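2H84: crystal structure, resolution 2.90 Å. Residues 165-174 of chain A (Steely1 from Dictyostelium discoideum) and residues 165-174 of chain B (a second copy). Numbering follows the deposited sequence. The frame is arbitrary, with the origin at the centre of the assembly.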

# COMPACT_ATOMS: atom_id res chain seq x y z
N ARG A 165 9.12 8.09 -6.42
CA ARG A 165 10.24 7.16 -6.47
C ARG A 165 9.84 5.86 -7.15
O ARG A 165 10.45 5.45 -8.14
CB ARG A 165 10.76 6.89 -5.04
CG ARG A 165 11.93 5.93 -4.96
CD ARG A 165 12.64 6.03 -3.62
NE ARG A 165 11.73 5.87 -2.49
CZ ARG A 165 11.15 4.72 -2.14
NH1 ARG A 165 11.37 3.61 -2.82
NH2 ARG A 165 10.32 4.70 -1.11
N THR A 166 8.79 5.21 -6.63
CA THR A 166 8.34 3.95 -7.21
C THR A 166 7.82 4.11 -8.63
O THR A 166 8.24 3.37 -9.52
CB THR A 166 7.25 3.31 -6.34
OG1 THR A 166 7.63 3.41 -4.97
CG2 THR A 166 7.09 1.85 -6.64
N ALA A 167 6.94 5.08 -8.86
CA ALA A 167 6.40 5.28 -10.20
C ALA A 167 7.53 5.59 -11.19
O ALA A 167 7.38 5.40 -12.39
CB ALA A 167 5.33 6.42 -10.20
N ALA A 168 8.68 6.03 -10.68
CA ALA A 168 9.80 6.34 -11.56
C ALA A 168 10.35 5.05 -12.15
O ALA A 168 10.43 4.90 -13.36
CB ALA A 168 10.88 7.06 -10.80
N SER A 169 10.72 4.12 -11.27
CA SER A 169 11.26 2.84 -11.70
C SER A 169 10.25 2.17 -12.63
O SER A 169 10.62 1.60 -13.66
CB SER A 169 11.52 1.92 -10.51
OG SER A 169 12.51 2.44 -9.63
N LEU A 170 8.98 2.24 -12.25
CA LEU A 170 7.89 1.67 -13.02
C LEU A 170 7.98 2.25 -14.44
O LEU A 170 7.96 1.53 -15.44
CB LEU A 170 6.55 2.04 -12.37
CG LEU A 170 5.71 0.90 -11.81
CD1 LEU A 170 6.59 -0.12 -11.09
CD2 LEU A 170 4.67 1.46 -10.85
N ALA A 171 8.12 3.56 -14.51
CA ALA A 171 8.23 4.24 -15.78
C ALA A 171 9.45 3.76 -16.57
O ALA A 171 9.44 3.75 -17.80
CB ALA A 171 8.32 5.76 -15.55
N LYS A 172 10.50 3.37 -15.85
CA LYS A 172 11.73 2.92 -16.50
C LYS A 172 11.75 1.44 -16.85
O LYS A 172 12.76 0.93 -17.33
CB LYS A 172 12.93 3.29 -15.62
CG LYS A 172 13.12 4.80 -15.45
CD LYS A 172 14.31 5.12 -14.58
CE LYS A 172 15.53 5.42 -15.37
NZ LYS A 172 16.78 5.49 -14.57
N ALA A 173 10.64 0.75 -16.64
CA ALA A 173 10.58 -0.67 -16.99
C ALA A 173 10.13 -0.80 -18.45
O ALA A 173 10.19 -1.89 -19.02
CB ALA A 173 9.61 -1.41 -16.06
N SER A 174 9.70 0.32 -19.03
CA SER A 174 9.25 0.39 -20.42
C SER A 174 8.80 1.79 -20.84
O SER A 174 8.08 2.45 -20.10
CB SER A 174 8.09 -0.57 -20.66
OG SER A 174 7.57 -0.39 -21.97
N ARG B 165 3.95 -8.79 -9.84
CA ARG B 165 3.80 -7.90 -11.00
C ARG B 165 4.58 -6.60 -10.81
O ARG B 165 5.46 -6.28 -11.61
CB ARG B 165 2.30 -7.61 -11.22
CG ARG B 165 1.98 -6.69 -12.38
CD ARG B 165 0.51 -6.76 -12.75
NE ARG B 165 -0.39 -6.49 -11.63
CZ ARG B 165 -0.55 -5.31 -11.04
NH1 ARG B 165 0.13 -4.25 -11.45
NH2 ARG B 165 -1.41 -5.19 -10.03
N THR B 166 4.27 -5.86 -9.75
CA THR B 166 4.97 -4.61 -9.50
C THR B 166 6.48 -4.82 -9.31
O THR B 166 7.28 -4.04 -9.84
CB THR B 166 4.40 -3.90 -8.28
OG1 THR B 166 3.00 -3.69 -8.49
CG2 THR B 166 5.08 -2.56 -8.10
N ALA B 167 6.88 -5.85 -8.56
CA ALA B 167 8.30 -6.11 -8.35
C ALA B 167 9.01 -6.53 -9.65
O ALA B 167 10.23 -6.40 -9.77
CB ALA B 167 8.47 -7.19 -7.29
N ALA B 168 8.23 -7.01 -10.62
CA ALA B 168 8.79 -7.41 -11.91
C ALA B 168 9.26 -6.17 -12.65
O ALA B 168 10.34 -6.16 -13.23
CB ALA B 168 7.75 -8.17 -12.74
N SER B 169 8.44 -5.12 -12.63
CA SER B 169 8.80 -3.87 -13.29
C SER B 169 9.95 -3.21 -12.53
O SER B 169 10.89 -2.69 -13.13
CB SER B 169 7.60 -2.92 -13.32
OG SER B 169 6.54 -3.47 -14.08
N LEU B 170 9.85 -3.22 -11.21
CA LEU B 170 10.88 -2.64 -10.35
C LEU B 170 12.21 -3.29 -10.71
O LEU B 170 13.23 -2.62 -10.91
CB LEU B 170 10.54 -2.91 -8.88
CG LEU B 170 10.17 -1.72 -7.99
CD1 LEU B 170 9.57 -0.59 -8.81
CD2 LEU B 170 9.22 -2.18 -6.90
N ALA B 171 12.18 -4.61 -10.81
CA ALA B 171 13.37 -5.38 -11.15
C ALA B 171 13.89 -4.99 -12.53
O ALA B 171 15.10 -5.02 -12.77
CB ALA B 171 13.05 -6.88 -11.11
N LYS B 172 12.99 -4.63 -13.44
CA LYS B 172 13.39 -4.26 -14.79
C LYS B 172 13.77 -2.80 -14.97
O LYS B 172 14.01 -2.35 -16.10
CB LYS B 172 12.29 -4.63 -15.80
CG LYS B 172 11.89 -6.09 -15.73
CD LYS B 172 11.62 -6.74 -17.08
CE LYS B 172 10.52 -6.10 -17.86
NZ LYS B 172 10.22 -6.78 -19.14
N ALA B 173 13.83 -2.05 -13.88
CA ALA B 173 14.23 -0.65 -13.95
C ALA B 173 15.75 -0.58 -13.83
O ALA B 173 16.34 0.47 -14.06
CB ALA B 173 13.57 0.15 -12.83
N SER B 174 16.37 -1.71 -13.48
CA SER B 174 17.82 -1.82 -13.34
C SER B 174 18.28 -3.20 -12.90
O SER B 174 17.72 -3.78 -11.96
CB SER B 174 18.36 -0.81 -12.33
OG SER B 174 19.75 -1.00 -12.16

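No hydrogen bond joins these two stretches, although backbone carbonyl oxygens come close to one another across the contact: A:Lys172 O lies only 3.7 Å from B:Lys172 O. Two carbonyl oxygens are both acceptors and cannot bond to each other, so the pairing rests on van der Waals packing, which buries 425 Å² in all.

Each stretch carries the last turns of a helix that begins earlier in the chain and runs to residue 171, and the two helices cross at 72° with their axes 8.3 Å apart at closest approach. Just past the helices the CA atoms come closest, A:Ala173 CA to B:Ala173 CA 4.8 Å, and alanine's methyl fits there. Each methyl rests against the carbonyl of a serine in the other chain: A:Ala173 CB is 3.4 Å from B:Ser169 O, and B:Ala173 CB is 3.4 Å from A:Ser169 O. The matching distances make the contact nearly symmetric. A:Lys172 CB lies 4.2 Å from B:Ala173 CB, so the base of the lysine packs here, while its amine, A:Lys172 NZ, stays 5.1 Å from B:Ala173 O.

Leucine supplies the apolar contact at one end. The CA-to-CB bonds of A:Leu170 and of B:Leu170 point away from the partner, yet the side chain's end comes nearer, and A:Leu170 CD1 meets B:Leu170 CD1 at 3.8 Å. The same methyls also touch serine: A:Ser169 CB lies 3.6 Å from B:Leu170 CD1, so it is the carbon of this short polar side chain that packs there. Threonine adds its methyl, with A:Thr166 CG2 4.1 Å from B:Leu170 CD1, while its hydroxyl OG1 is hydrogen-bonded elsewhere in the structure.

Within each chain, backbone hydrogen bonds hold the helix end. A:Leu170 N bonds to A:Thr166 O at 3.0 Å, a regular helical step, whereas A:Ala173 N reaches A:Leu170 O at 3.0 Å, a three-residue step; a type I turn spans A:Ala171 to A:Ser174. Chain B makes the equivalent turn.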